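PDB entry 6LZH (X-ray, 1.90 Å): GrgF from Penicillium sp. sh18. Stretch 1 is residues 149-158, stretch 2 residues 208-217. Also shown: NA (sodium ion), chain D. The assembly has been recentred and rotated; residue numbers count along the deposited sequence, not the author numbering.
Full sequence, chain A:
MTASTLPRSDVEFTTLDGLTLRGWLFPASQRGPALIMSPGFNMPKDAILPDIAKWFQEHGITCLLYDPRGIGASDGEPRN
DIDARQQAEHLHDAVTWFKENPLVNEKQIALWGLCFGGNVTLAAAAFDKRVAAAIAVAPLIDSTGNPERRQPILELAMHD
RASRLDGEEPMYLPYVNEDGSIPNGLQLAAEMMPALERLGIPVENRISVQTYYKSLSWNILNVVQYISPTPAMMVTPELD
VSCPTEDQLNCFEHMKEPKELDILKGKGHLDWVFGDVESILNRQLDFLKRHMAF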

ATOM      1  N   ARG A 149      15.914   5.821  12.875  1.00 42.87           N
ATOM      2  CA  ARG A 149      15.280   5.042  13.933  1.00 43.85           C
ATOM      3  C   ARG A 149      14.126   4.206  13.384  1.00 37.33           C
ATOM      4  O   ARG A 149      13.257   3.767  14.142  1.00 41.33           O
ATOM      5  N   ARG A 150      14.103   3.988  12.066  1.00 35.15           N
ATOM      6  CA  ARG A 150      13.134   3.071  11.480  1.00 31.58           C
ATOM      7  C   ARG A 150      13.442   1.624  11.842  1.00 28.55           C
ATOM      8  O   ARG A 150      12.532   0.791  11.883  1.00 25.84           O
ATOM      9  N   GLN A 151      14.714   1.307  12.090  1.00 31.25           N
ATOM     10  CA  GLN A 151      15.127  -0.088  12.229  1.00 28.58           C
ATOM     11  C   GLN A 151      14.475  -0.777  13.416  1.00 31.00           C
ATOM     12  O   GLN A 151      13.947  -1.890  13.238  1.00 27.33           O
ATOM     13  N   PRO A 152      14.469  -0.207  14.627  1.00 29.61           N
ATOM     14  CA  PRO A 152      13.811  -0.911  15.736  1.00 30.51           C
ATOM     15  C   PRO A 152      12.344  -1.189  15.474  1.00 25.34           C
ATOM     16  O   PRO A 152      11.886  -2.299  15.750  1.00 25.21           O
ATOM     17  N   ILE A 153      11.588  -0.228  14.935  1.00 23.45           N
ATOM     18  CA  ILE A 153      10.159  -0.480  14.787  1.00 25.88           C
ATOM     19  C   ILE A 153       9.907  -1.518  13.698  1.00 20.17           C
ATOM     20  O   ILE A 153       8.991  -2.337  13.815  1.00 21.59           O
ATOM     21  N   LEU A 154      10.726  -1.534  12.643  1.00 20.68           N
ATOM     22  CA  LEU A 154      10.580  -2.579  11.631  1.00 21.80           C
ATOM     23  C   LEU A 154      10.870  -3.959  12.219  1.00 21.91           C
ATOM     24  O   LEU A 154      10.177  -4.936  11.901  1.00 18.96           O
ATOM     25  N   GLU A 155      11.874  -4.060  13.101  1.00 22.12           N
ATOM     26  CA  GLU A 155      12.149  -5.340  13.756  1.00 21.15           C
ATOM     27  C   GLU A 155      10.973  -5.759  14.634  1.00 20.62           C
ATOM     28  O   GLU A 155      10.587  -6.938  14.650  1.00 20.26           O
ATOM     29  N   LEU A 156      10.388  -4.804  15.370  1.00 19.94           N
ATOM     30  CA  LEU A 156       9.186  -5.091  16.155  1.00 20.25           C
ATOM     31  C   LEU A 156       8.045  -5.561  15.268  1.00 17.50           C
ATOM     32  O   LEU A 156       7.261  -6.435  15.659  1.00 17.24           O
ATOM     33  N   ALA A 157       7.909  -4.959  14.086  1.00 19.89           N
ATOM     34  CA  ALA A 157       6.863  -5.390  13.167  1.00 17.00           C
ATOM     35  C   ALA A 157       7.091  -6.827  12.696  1.00 17.95           C
ATOM     36  O   ALA A 157       6.128  -7.596  12.548  1.00 18.47           O
ATOM     37  N   MET A 158       8.347  -7.219  12.455  1.00 18.24           N
ATOM     38  CA  MET A 158       8.605  -8.613  12.082  1.00 19.93           C
ATOM     39  C   MET A 158       8.320  -9.547  13.246  1.00 17.45           C
ATOM     40  O   MET A 158       7.744 -10.624  13.060  1.00 15.99           O
ATOM     41  N   SER A 208      -0.793   0.243  16.807  1.00 23.62           N
ATOM     42  CA  SER A 208      -0.136  -1.011  16.459  1.00 20.94           C
ATOM     43  C   SER A 208       1.231  -0.740  15.847  1.00 20.10           C
ATOM     44  O   SER A 208       1.429   0.253  15.143  1.00 18.59           O
ATOM     45  N   VAL A 209       2.184  -1.635  16.117  1.00 18.42           N
ATOM     46  CA  VAL A 209       3.485  -1.506  15.462  1.00 20.63           C
ATOM     47  C   VAL A 209       3.353  -1.656  13.953  1.00 19.15           C
ATOM     48  O   VAL A 209       4.192  -1.154  13.207  1.00 19.01           O
ATOM     49  N   GLN A 210       2.322  -2.357  13.473  1.00 17.31           N
ATOM     50  CA  GLN A 210       2.167  -2.504  12.034  1.00 19.50           C
ATOM     51  C   GLN A 210       1.820  -1.178  11.376  1.00 20.74           C
ATOM     52  O   GLN A 210       2.034  -1.020  10.165  1.00 16.70           O
ATOM     53  N   THR A 211       1.271  -0.235  12.144  1.00 17.78           N
ATOM     54  CA  THR A 211       0.971   1.080  11.591  1.00 21.31           C
ATOM     55  C   THR A 211       2.209   1.697  10.949  1.00 21.95           C
ATOM     56  O   THR A 211       2.142   2.219   9.832  1.00 19.69           O
ATOM     57  N   TYR A 212       3.359   1.605  11.620  1.00 21.35           N
ATOM     58  CA  TYR A 212       4.582   2.200  11.081  1.00 21.87           C
ATOM     59  C   TYR A 212       5.076   1.439   9.849  1.00 24.56           C
ATOM     60  O   TYR A 212       5.530   2.056   8.877  1.00 25.19           O
ATOM     61  N   TYR A 213       4.982   0.102   9.871  1.00 19.61           N
ATOM     62  CA  TYR A 213       5.318  -0.712   8.701  1.00 22.58           C
ATOM     63  C   TYR A 213       4.538  -0.270   7.463  1.00 22.42           C
ATOM     64  O   TYR A 213       5.115  -0.045   6.394  1.00 20.81           O
ATOM     65  N   LYS A 214       3.214  -0.170   7.575  1.00 21.81           N
ATOM     66  CA  LYS A 214       2.425   0.191   6.399  1.00 20.35           C
ATOM     67  C   LYS A 214       2.681   1.625   5.938  1.00 22.35           C
ATOM     68  O   LYS A 214       2.608   1.904   4.734  1.00 27.19           O
ATOM     69  N   SER A 215       2.976   2.552   6.858  1.00 22.21           N
ATOM     70  CA  SER A 215       3.198   3.920   6.413  1.00 27.93           C
ATOM     71  C   SER A 215       4.488   4.062   5.616  1.00 26.26           C
ATOM     72  O   SER A 215       4.575   4.958   4.774  1.00 24.88           O
ATOM     73  N   LEU A 216       5.481   3.191   5.827  1.00 23.80           N
ATOM     74  CA  LEU A 216       6.711   3.320   5.050  1.00 22.95           C
ATOM     75  C   LEU A 216       6.458   3.103   3.567  1.00 25.49           C
ATOM     76  O   LEU A 216       7.194   3.647   2.735  1.00 23.85           O
ATOM     77  N   SER A 217       5.424   2.330   3.218  1.00 17.75           N
ATOM     78  CA  SER A 217       5.087   2.074   1.823  1.00 22.26           C
ATOM     79  C   SER A 217       4.028   3.025   1.293  1.00 24.08           C
ATOM     80  O   SER A 217       3.562   2.849   0.158  1.00 23.12           O
TER

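Ile-153 and Tyr-212 form the apolar centre, and the CA-to-CB bond of each points toward the opposing stretch. Ile-153 (chi1 m, chi2 t) sets its CG2 3.6 Å from Tyr-212 CB, while its CD1 lies over one face of the tyrosine ring. Tyr-212 is a t rotamer with chi2 of 86°, which carries the ring along the first helix until its OH sits 3.4 Å from Arg-150 CB, an atom at the ring edge, near its plane. The hydroxyl is hydrogen-bonded elsewhere in the structure.

A second apolar group surrounds Tyr-213, also t at chi1. The small side chain of Ala-157 allows a near approach: its CB is 4.1 Å from Tyr-213 CB. Leu-154 (m, t) starts sideways, but its end comes nearer, bringing CD2 to 4.1 Å from Tyr-213 CD2 and 3.7 Å from Leu-216 CD1. Leu-216, likewise m, t, points toward the first helix. Met-158 begins away, yet its m, m course with chi3 at 98° returns CE to 3.6 Å from Tyr-213 CE2.

Towards the N-terminal end of the second helix, Val-209 (m) points toward its partner. Its CG2 lies 4.0 Å from Ala-157 CA, and its CG1 lies 4.4 Å from Leu-156 CB, a looser contact with a partly exposed leucine.

The polar edge begins at Gln-210. Its m, m conformation brings the amide close enough for NE2 to donate to Ala-157 O at 3.0 Å with an N-H...acceptor angle of 149°, the one hydrogen bond across the stretches. Before the helix, Ser-208 caps it: OG accepts a weak bond from Thr-211 N at 3.2 Å and another from Thr-211 OG1 at 2.9 Å. At the other end, Ser-215 (p) donates from OG to Tyr-212 O, 2.9 Å away; separately, Ser-215 O binds the sodium ion NA at 2.3 Å. Three waters also coordinate the ion, and water 1 donates a weak bond to Leu-216 O, with 3.2 Å between the two oxygens.

The helices 150-158 and 209-216 approach to 8.6 Å between axes, with an angle of 114° between their N-to-C directions, so they cross obliquely and side chains must fill the space between them. The backbones come near each other at Ala-157 and Gln-210, whose CA atoms lie 5.6 Å apart; the CA atoms of Leu-154 and Tyr-213 are 6.3 Å apart. The two stretches bury 513 Å², both sides summed.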

ATOM      1  CB  ARG A 149      14.801   5.942  15.074  1.00 48.49           C
ATOM      2  CG  ARG A 149      15.663   5.852  16.346  1.00 51.93           C
ATOM      3  CD  ARG A 149      15.235   4.706  17.275  1.00 46.01           C
ATOM      4  NE  ARG A 149      13.978   4.956  17.988  1.00 49.67           N
ATOM      5  CZ  ARG A 149      12.867   4.233  17.830  1.00 48.22           C
ATOM      6  NH1 ARG A 149      11.772   4.525  18.518  1.00 40.58           N
ATOM      7  NH2 ARG A 149      12.846   3.222  16.969  1.00 47.90           N
ATOM      8  CB  ARG A 150      13.118   3.229   9.958  1.00 32.29           C
ATOM      9  CG  ARG A 150      14.123   2.313   9.271  1.00 33.68           C
ATOM     10  CD  ARG A 150      14.150   2.435   7.752  1.00 35.44           C
ATOM     11  NE  ARG A 150      15.292   1.686   7.233  1.00 38.50           N
ATOM     12  CZ  ARG A 150      16.531   2.170   7.148  1.00 41.05           C
ATOM     13  NH1 ARG A 150      17.505   1.402   6.683  1.00 39.11           N
ATOM     14  NH2 ARG A 150      16.796   3.424   7.513  1.00 36.93           N
ATOM     15  CB  GLN A 151      16.654  -0.166  12.313  1.00 28.32           C
ATOM     16  CG  GLN A 151      17.371   0.493  11.144  1.00 38.87           C
ATOM     17  CD  GLN A 151      17.807   1.922  11.448  1.00 42.98           C
ATOM     18  OE1 GLN A 151      16.978   2.797  11.720  1.00 36.47           O
ATOM     19  NE2 GLN A 151      19.117   2.160  11.410  1.00 40.91           N
ATOM     20  CB  PRO A 152      14.013   0.042  16.927  1.00 30.55           C
ATOM     21  CG  PRO A 152      15.195   0.857  16.558  1.00 31.74           C
ATOM     22  CD  PRO A 152      15.069   1.060  15.084  1.00 32.95           C
ATOM     23  CB  ILE A 153       9.397   0.831  14.528  1.00 27.19           C
ATOM     24  CG1 ILE A 153       9.621   1.805  15.683  1.00 31.73           C
ATOM     25  CG2 ILE A 153       7.896   0.572  14.426  1.00 26.09           C
ATOM     26  CD1 ILE A 153       8.988   3.158  15.458  1.00 36.20           C
ATOM     27  CB  LEU A 154      11.486  -2.282  10.434  1.00 22.26           C
ATOM     28  CG  LEU A 154      10.996  -1.171   9.491  1.00 22.41           C
ATOM     29  CD1 LEU A 154      12.022  -0.901   8.377  1.00 24.47           C
ATOM     30  CD2 LEU A 154       9.645  -1.558   8.887  1.00 24.08           C
ATOM     31  CB  GLU A 155      13.438  -5.240  14.585  1.00 21.77           C
ATOM     32  CG  GLU A 155      14.049  -6.558  15.010  1.00 29.39           C
ATOM     33  CD  GLU A 155      13.266  -7.250  16.122  1.00 26.22           C
ATOM     34  OE1 GLU A 155      12.833  -6.578  17.090  1.00 29.41           O
ATOM     35  OE2 GLU A 155      13.082  -8.469  16.018  1.00 27.43           O
ATOM     36  CB  LEU A 156       8.745  -3.846  16.931  1.00 17.36           C
ATOM     37  CG  LEU A 156       9.743  -3.350  17.985  1.00 20.76           C
ATOM     38  CD1 LEU A 156       9.200  -2.145  18.737  1.00 20.69           C
ATOM     39  CD2 LEU A 156      10.097  -4.492  18.961  1.00 26.76           C
ATOM     40  CB  ALA A 157       6.778  -4.422  11.986  1.00 18.06           C
ATOM     41  CB  MET A 158      10.048  -8.813  11.604  1.00 21.91           C
ATOM     42  CG  MET A 158      10.434  -8.103  10.285  1.00 19.07           C
ATOM     43  SD  MET A 158       9.338  -8.426   8.877  1.00 19.73           S
ATOM     44  CE  MET A 158       8.275  -6.975   8.908  1.00 18.48           C
ATOM     45  CB  SER A 208      -0.985  -1.814  15.470  1.00 20.84           C
ATOM     46  OG  SER A 208      -0.936  -1.211  14.191  1.00 25.01           O
ATOM     47  CB  VAL A 209       4.516  -2.513  16.016  1.00 20.85           C
ATOM     48  CG1 VAL A 209       4.659  -2.371  17.519  1.00 23.69           C
ATOM     49  CG2 VAL A 209       4.141  -3.952  15.655  1.00 22.06           C
ATOM     50  CB  GLN A 210       1.083  -3.551  11.724  1.00 19.68           C
ATOM     51  CG  GLN A 210       1.417  -4.943  12.269  1.00 17.01           C
ATOM     52  CD  GLN A 210       2.709  -5.490  11.669  1.00 18.68           C
ATOM     53  OE1 GLN A 210       3.045  -5.212  10.502  1.00 19.02           O
ATOM     54  NE2 GLN A 210       3.444  -6.265  12.462  1.00 18.15           N
ATOM     55  CB  THR A 211       0.420   1.998  12.687  1.00 22.45           C
ATOM     56  OG1 THR A 211      -0.856   1.506  13.143  1.00 17.83           O
ATOM     57  CG2 THR A 211       0.269   3.425  12.161  1.00 21.08           C
ATOM     58  CB  TYR A 212       5.666   2.254  12.162  1.00 26.77           C
ATOM     59  CG  TYR A 212       6.908   3.011  11.710  1.00 30.12           C
ATOM     60  CD1 TYR A 212       6.993   4.395  11.841  1.00 33.03           C
ATOM     61  CD2 TYR A 212       7.982   2.345  11.124  1.00 30.38           C
ATOM     62  CE1 TYR A 212       8.124   5.099  11.413  1.00 32.76           C
ATOM     63  CE2 TYR A 212       9.113   3.040  10.689  1.00 30.95           C
ATOM     64  CZ  TYR A 212       9.177   4.414  10.838  1.00 37.38           C
ATOM     65  OH  TYR A 212      10.296   5.104  10.414  1.00 36.67           O
ATOM     66  CB  TYR A 213       5.044  -2.195   9.004  1.00 16.48           C
ATOM     67  CG  TYR A 213       5.269  -3.135   7.822  1.00 19.85           C
ATOM     68  CD1 TYR A 213       4.276  -3.349   6.860  1.00 20.90           C
ATOM     69  CD2 TYR A 213       6.478  -3.807   7.667  1.00 19.26           C
ATOM     70  CE1 TYR A 213       4.488  -4.207   5.780  1.00 21.16           C
ATOM     71  CE2 TYR A 213       6.697  -4.662   6.585  1.00 19.15           C
ATOM     72  CZ  TYR A 213       5.699  -4.862   5.650  1.00 19.20           C
ATOM     73  OH  TYR A 213       5.911  -5.728   4.589  1.00 19.81           O
ATOM     74  CB  LYS A 214       0.943  -0.018   6.690  1.00 22.72           C
ATOM     75  CG  LYS A 214       0.542  -1.485   6.720  1.00 20.41           C
ATOM     76  CD  LYS A 214      -0.970  -1.647   6.742  1.00 26.10           C
ATOM     77  CE  LYS A 214      -1.384  -3.101   6.993  1.00 30.09           C
ATOM     78  NZ  LYS A 214      -1.264  -3.482   8.442  1.00 31.89           N
ATOM     79  CB  SER A 215       3.186   4.899   7.596  1.00 25.27           C
ATOM     80  OG  SER A 215       4.172   4.586   8.563  1.00 38.39           O
ATOM     81  CB  LEU A 216       7.781   2.339   5.525  1.00 27.47           C
ATOM     82  CG  LEU A 216       8.533   2.616   6.825  1.00 35.45           C
ATOM     83  CD1 LEU A 216       9.639   1.575   6.965  1.00 29.76           C
ATOM     84  CD2 LEU A 216       9.105   4.048   6.896  1.00 31.13           C
ATOM     85  CB  SER A 217       4.601   0.637   1.630  1.00 28.62           C
ATOM     86  OG  SER A 217       3.521   0.338   2.515  1.00 30.87           O
TER
HETATM   87 NA    NA D 302       4.689   7.276   4.535  1.00 19.14          NA
HETATM   88  O   HOH W   1       6.649   6.804   3.210  1.00 35.27           O
HETATM   89  O   HOH W   2       5.625   9.663   4.141  1.00 36.02           O
HETATM   90  O   HOH W   3       2.744   8.296   5.680  1.00 29.02           O